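Sterol regulatory element-binding protein cleavage-activating protein (Schizosaccharomyces pombe, PDB 4YHC) escorts the transcription factor precursor sre1 for processing when sterol or oxygen is low, with this fragment forming its cytoplasmic WD40 domain. Local coordinates at residues Glu354-Asp360 with Pro440-Asp446; Tyr363-Met367 with Ala458-Tyr462. The protein carries 9 engineered substitutions. All coordinates share one frame; numbering follows the deposited sequence.

Contact 1. Residues Glu354-Asp360 with Pro440-Asp446. Engineered in segment 354-360: Ser-355 (natural residue Cys).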
# COMPACT_ATOMS: atom_id res chain seq x y z
N GLU A 354 -16.60 -4.38 2.05
CA GLU A 354 -15.36 -3.82 1.71
C GLU A 354 -14.33 -4.59 2.54
O GLU A 354 -14.43 -4.61 3.79
CB GLU A 354 -15.33 -2.34 2.06
CG GLU A 354 -14.02 -1.60 1.89
CD GLU A 354 -13.51 -1.46 0.44
OE1 GLU A 354 -14.20 -1.91 -0.54
OE2 GLU A 354 -12.36 -0.91 0.28
N SER A 355 -13.29 -5.09 1.91
CA SER A 355 -12.26 -5.81 2.64
C SER A 355 -10.86 -5.37 2.28
O SER A 355 -10.64 -4.86 1.20
CB SER A 355 -12.38 -7.29 2.36
OG SER A 355 -11.94 -7.63 1.09
N VAL A 356 -9.90 -5.67 3.14
CA VAL A 356 -8.54 -5.30 2.93
C VAL A 356 -7.64 -6.14 3.86
O VAL A 356 -7.99 -6.43 4.99
CB VAL A 356 -8.33 -3.81 3.14
CG1 VAL A 356 -8.91 -3.32 4.49
CG2 VAL A 356 -6.87 -3.38 3.01
N MET A 357 -6.51 -6.56 3.35
CA MET A 357 -5.55 -7.30 4.19
C MET A 357 -4.52 -6.41 4.88
O MET A 357 -4.16 -5.34 4.38
CB MET A 357 -4.87 -8.41 3.43
CG MET A 357 -3.90 -8.01 2.35
SD MET A 357 -3.32 -9.51 1.47
CE MET A 357 -2.24 -8.78 0.34
N SER A 358 -4.04 -6.88 5.99
CA SER A 358 -2.97 -6.22 6.69
C SER A 358 -1.69 -6.17 5.89
O SER A 358 -1.54 -6.91 4.89
CB SER A 358 -2.74 -6.91 8.02
OG SER A 358 -2.30 -8.22 7.82
N SER A 359 -0.73 -5.32 6.31
CA SER A 359 0.43 -5.09 5.44
C SER A 359 1.33 -6.31 5.25
O SER A 359 2.06 -6.41 4.25
CB SER A 359 1.26 -3.91 5.99
OG SER A 359 1.54 -4.19 7.34
N ASP A 360 1.30 -7.27 6.18
CA ASP A 360 2.02 -8.53 5.97
C ASP A 360 1.16 -9.69 5.37
O ASP A 360 1.65 -10.76 5.23
CB ASP A 360 2.73 -9.03 7.23
CG ASP A 360 1.80 -9.36 8.32
OD1 ASP A 360 0.57 -9.24 8.07
OD2 ASP A 360 2.25 -9.77 9.40
N PRO A 440 -12.78 3.61 0.21
CA PRO A 440 -11.73 2.70 -0.03
C PRO A 440 -11.03 2.26 1.28
O PRO A 440 -11.47 2.62 2.38
CB PRO A 440 -10.82 3.51 -1.01
CG PRO A 440 -10.90 4.88 -0.43
CD PRO A 440 -12.39 4.99 -0.14
N SER A 441 -10.00 1.44 1.18
CA SER A 441 -9.42 0.90 2.39
C SER A 441 -7.96 0.67 2.22
O SER A 441 -7.51 0.56 1.10
CB SER A 441 -10.19 -0.35 2.84
OG SER A 441 -10.10 -1.34 1.83
N LEU A 442 -7.21 0.72 3.32
CA LEU A 442 -5.74 0.61 3.26
C LEU A 442 -5.17 -0.02 4.55
O LEU A 442 -5.64 0.27 5.67
CB LEU A 442 -5.19 2.00 3.06
CG LEU A 442 -3.81 2.20 2.56
CD1 LEU A 442 -3.61 1.69 1.14
CD2 LEU A 442 -3.50 3.68 2.66
N ALA A 443 -4.16 -0.86 4.40
CA ALA A 443 -3.49 -1.40 5.55
C ALA A 443 -2.72 -0.29 6.24
O ALA A 443 -2.08 0.52 5.55
CB ALA A 443 -2.51 -2.50 5.14
N VAL A 444 -2.73 -0.32 7.57
CA VAL A 444 -2.00 0.62 8.35
C VAL A 444 -0.92 0.02 9.24
O VAL A 444 -0.13 0.74 9.83
CB VAL A 444 -3.11 1.46 9.01
CG1 VAL A 444 -3.43 1.18 10.45
CG2 VAL A 444 -3.14 2.83 8.46
N SER A 445 -0.85 -1.30 9.30
CA SER A 445 0.17 -2.01 9.98
C SER A 445 -0.06 -3.51 9.67
O SER A 445 -1.03 -3.86 8.99
CB SER A 445 0.11 -1.79 11.52
OG SER A 445 -0.84 -2.63 12.22
N ASP A 446 0.84 -4.35 10.17
CA ASP A 446 0.71 -5.79 10.09
C ASP A 446 -0.57 -6.37 10.80
O ASP A 446 -0.93 -7.53 10.59
CB ASP A 446 1.94 -6.43 10.66
CG ASP A 446 3.18 -6.25 9.79
OD1 ASP A 446 3.09 -5.86 8.61
OD2 ASP A 446 4.29 -6.57 10.31
O HOH W 1 0.36 -9.72 11.37
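The hydroxyl of Ser-359 donates a hydrogen bond to Asp-446, with OG 2.6 Å from OD1, which it meets on the anti side and 22° out of the carboxylate plane. Backbone reinforces the link: the amide N of Ser-359 donates to Ser-445 O at 3.1 Å. Beside this pair the carboxylates of Asp-360 and Asp-446 lie stacked with nearly parallel planes, their OD2 atoms 3.9 Å apart. Such closeness probably has a cost, which donors to the carboxylates would ease: Ser-359 OG on Asp-446, and on Asp-360 OD1 both Ser-358 OG and the amide of Leu-362. A water joins Asp-360 OD2 to the backbone O of Asp-446.

At the other end, Ser-441 OG donates to Glu-354 OE2 over 2.8 Å. Glu-354 reaches it by a bend at chi2 (66°) that swings OE2 to the serine, which meets it on the anti side, well out of the carboxylate plane. Val-356 lies against the same serine, CG1 resting 3.6 Å from Ser-441 CB. In the middle, the methyl of Ala-443 rests against the backbone where the first strand gives way to its loop, CB 3.4 Å from Met-357 O and also touching the amide N of Ser-359.

Strands 354-357 and 441-445 run in roughly the same direction, 33° apart and 6.4 Å at their closest, and they belong to different sheets. Ser-445 OG is hydrogen-bonded to the amide of Arg-447 and to a citric acid molecule, probably from the crystallisation liquor. Side-by-side packing of the innermost strands of two adjacent blades, bridged by side chains and loop ends, is characteristic of the centre of a WD40 beta-propeller.

Contact 2. Residues Tyr363-Met367 with Ala458-Tyr462; sequences YIFGM and ALVGY
Phe-365 and Val-460 extend from facing strands and slide past each other in opposite directions, so the ring reaches the backbone beyond the valine while the valine reaches the base of the ring. The Phe-365 face lies over the Val-460 carbonyl, whose O sits 4.0 Å above the plane near the ring centre. Farther out, Phe-365 CZ comes within 3.7 Å of Tyr-462 N, passing across Gly-461, where there is no side chain between ring and main chain. Val-460 holds CG1 opposite its backbone N (chi1 -176°), a setting that brings this methyl to 3.7 Å from Phe-365 CD1 and sends CG2 to the other side, toward Met-367 SD. The same sulfur lies 4.3 Å from Ala-458 CB.

Two tyrosines finish the row. The rings of Tyr-363 and Tyr-462 form an oblique pair, their planes well tilted against each other. Tyr-363 OH comes up to the rim of the Tyr-462 ring, near its plane, 3.5 Å from CD2; in return Tyr-462 CB sits above one face of the Tyr-363 ring, offset toward its rim.

Every second residue of 363-367 and of 458-462 thus points into a shared, largely apolar layer. Met-414 from the next strand touches both tyrosines and Phe-365, and Ile-22 closes over Met-367 and Val-460. With strands at 143° belonging to separate sheets, this is face-to-face packing of hydrophobic side chains between neighbouring blades, as expected of a WD40 propeller.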
# COMPACT_ATOMS: atom_id res chain seq x y z
N TYR A 363 -3.74 -11.02 8.06
CA TYR A 363 -5.12 -10.84 8.42
C TYR A 363 -5.91 -10.13 7.30
O TYR A 363 -5.37 -9.19 6.59
CB TYR A 363 -5.21 -9.98 9.64
CG TYR A 363 -4.59 -10.55 10.88
CD1 TYR A 363 -5.31 -11.41 11.70
CD2 TYR A 363 -3.30 -10.24 11.24
CE1 TYR A 363 -4.76 -12.00 12.81
CE2 TYR A 363 -2.74 -10.83 12.38
CZ TYR A 363 -3.48 -11.70 13.15
OH TYR A 363 -2.99 -12.24 14.27
N ILE A 364 -7.15 -10.57 7.12
CA ILE A 364 -8.10 -9.83 6.29
C ILE A 364 -9.16 -9.21 7.22
O ILE A 364 -9.67 -9.87 8.12
CB ILE A 364 -8.83 -10.74 5.29
CG1 ILE A 364 -7.86 -11.62 4.56
CG2 ILE A 364 -9.71 -9.92 4.32
CD1 ILE A 364 -8.53 -12.76 3.88
N PHE A 365 -9.52 -7.96 6.96
CA PHE A 365 -10.58 -7.30 7.70
C PHE A 365 -11.59 -6.80 6.75
O PHE A 365 -11.28 -6.42 5.62
CB PHE A 365 -10.04 -6.13 8.51
CG PHE A 365 -8.95 -6.52 9.52
CD1 PHE A 365 -9.30 -7.00 10.80
CD2 PHE A 365 -7.62 -6.41 9.22
CE1 PHE A 365 -8.33 -7.35 11.75
CE2 PHE A 365 -6.63 -6.76 10.18
CZ PHE A 365 -6.99 -7.25 11.43
N GLY A 366 -12.82 -6.70 7.23
CA GLY A 366 -13.86 -6.20 6.40
C GLY A 366 -15.01 -5.60 7.14
O GLY A 366 -15.17 -5.85 8.32
N MET A 367 -15.86 -4.83 6.41
CA MET A 367 -17.06 -4.25 6.95
C MET A 367 -18.20 -4.30 5.91
O MET A 367 -17.97 -3.99 4.74
CB MET A 367 -16.84 -2.78 7.32
CG MET A 367 -15.95 -2.56 8.52
SD MET A 367 -16.02 -0.86 9.17
CE MET A 367 -17.67 -0.79 9.85
N ALA A 458 -12.64 4.38 9.93
CA ALA A 458 -12.59 3.40 10.98
C ALA A 458 -11.29 2.68 10.86
O ALA A 458 -10.95 2.24 9.77
CB ALA A 458 -13.69 2.35 10.84
N LEU A 459 -10.68 2.47 12.00
CA LEU A 459 -9.55 1.58 12.18
C LEU A 459 -10.06 0.28 12.76
O LEU A 459 -10.83 0.28 13.77
CB LEU A 459 -8.57 2.24 13.13
CG LEU A 459 -7.42 3.11 12.62
CD1 LEU A 459 -7.55 3.68 11.25
CD2 LEU A 459 -7.00 4.17 13.65
N VAL A 460 -9.63 -0.81 12.16
CA VAL A 460 -10.02 -2.17 12.53
C VAL A 460 -8.79 -3.01 12.58
O VAL A 460 -8.01 -3.05 11.60
CB VAL A 460 -10.97 -2.79 11.47
CG1 VAL A 460 -11.48 -4.17 11.87
CG2 VAL A 460 -12.19 -1.86 11.24
N GLY A 461 -8.58 -3.67 13.71
CA GLY A 461 -7.37 -4.45 13.93
C GLY A 461 -7.48 -5.59 14.91
O GLY A 461 -8.48 -5.74 15.61
N TYR A 462 -6.44 -6.38 14.95
CA TYR A 462 -6.32 -7.53 15.84
C TYR A 462 -5.04 -7.51 16.65
O TYR A 462 -3.91 -7.61 16.14
CB TYR A 462 -6.42 -8.86 15.11
CG TYR A 462 -6.56 -9.99 16.03
CD1 TYR A 462 -7.77 -10.18 16.72
CD2 TYR A 462 -5.52 -10.90 16.23
CE1 TYR A 462 -7.92 -11.19 17.62
CE2 TYR A 462 -5.68 -11.94 17.14
CZ TYR A 462 -6.88 -12.06 17.81
OH TYR A 462 -7.10 -13.08 18.70

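In the fold
Contacts 1 and 2 share one interface between neighbouring blades, their centres about 7 Å apart. Contact 1 lies nearer the centre of the domain (its centre about 8 Å from that of the chain, against about 15 Å for contact 2). Strands 354-357 and 363-374 are antiparallel neighbours joined by probable backbone hydrogen bonds, including Ser-358 N to Tyr-363 O at 2.7 Å. In the facing sheet, 448-453 separates 441-445 from 456-462, and strand 20-24, from near the N-terminus, is outermost, consistent with the usual propeller closure by pairing both chain ends. The interface changes from hydrogen bonds and small apolar contacts in contact 1, beside citric acid at Ser-445, to mainly apolar and aromatic packing in contact 2.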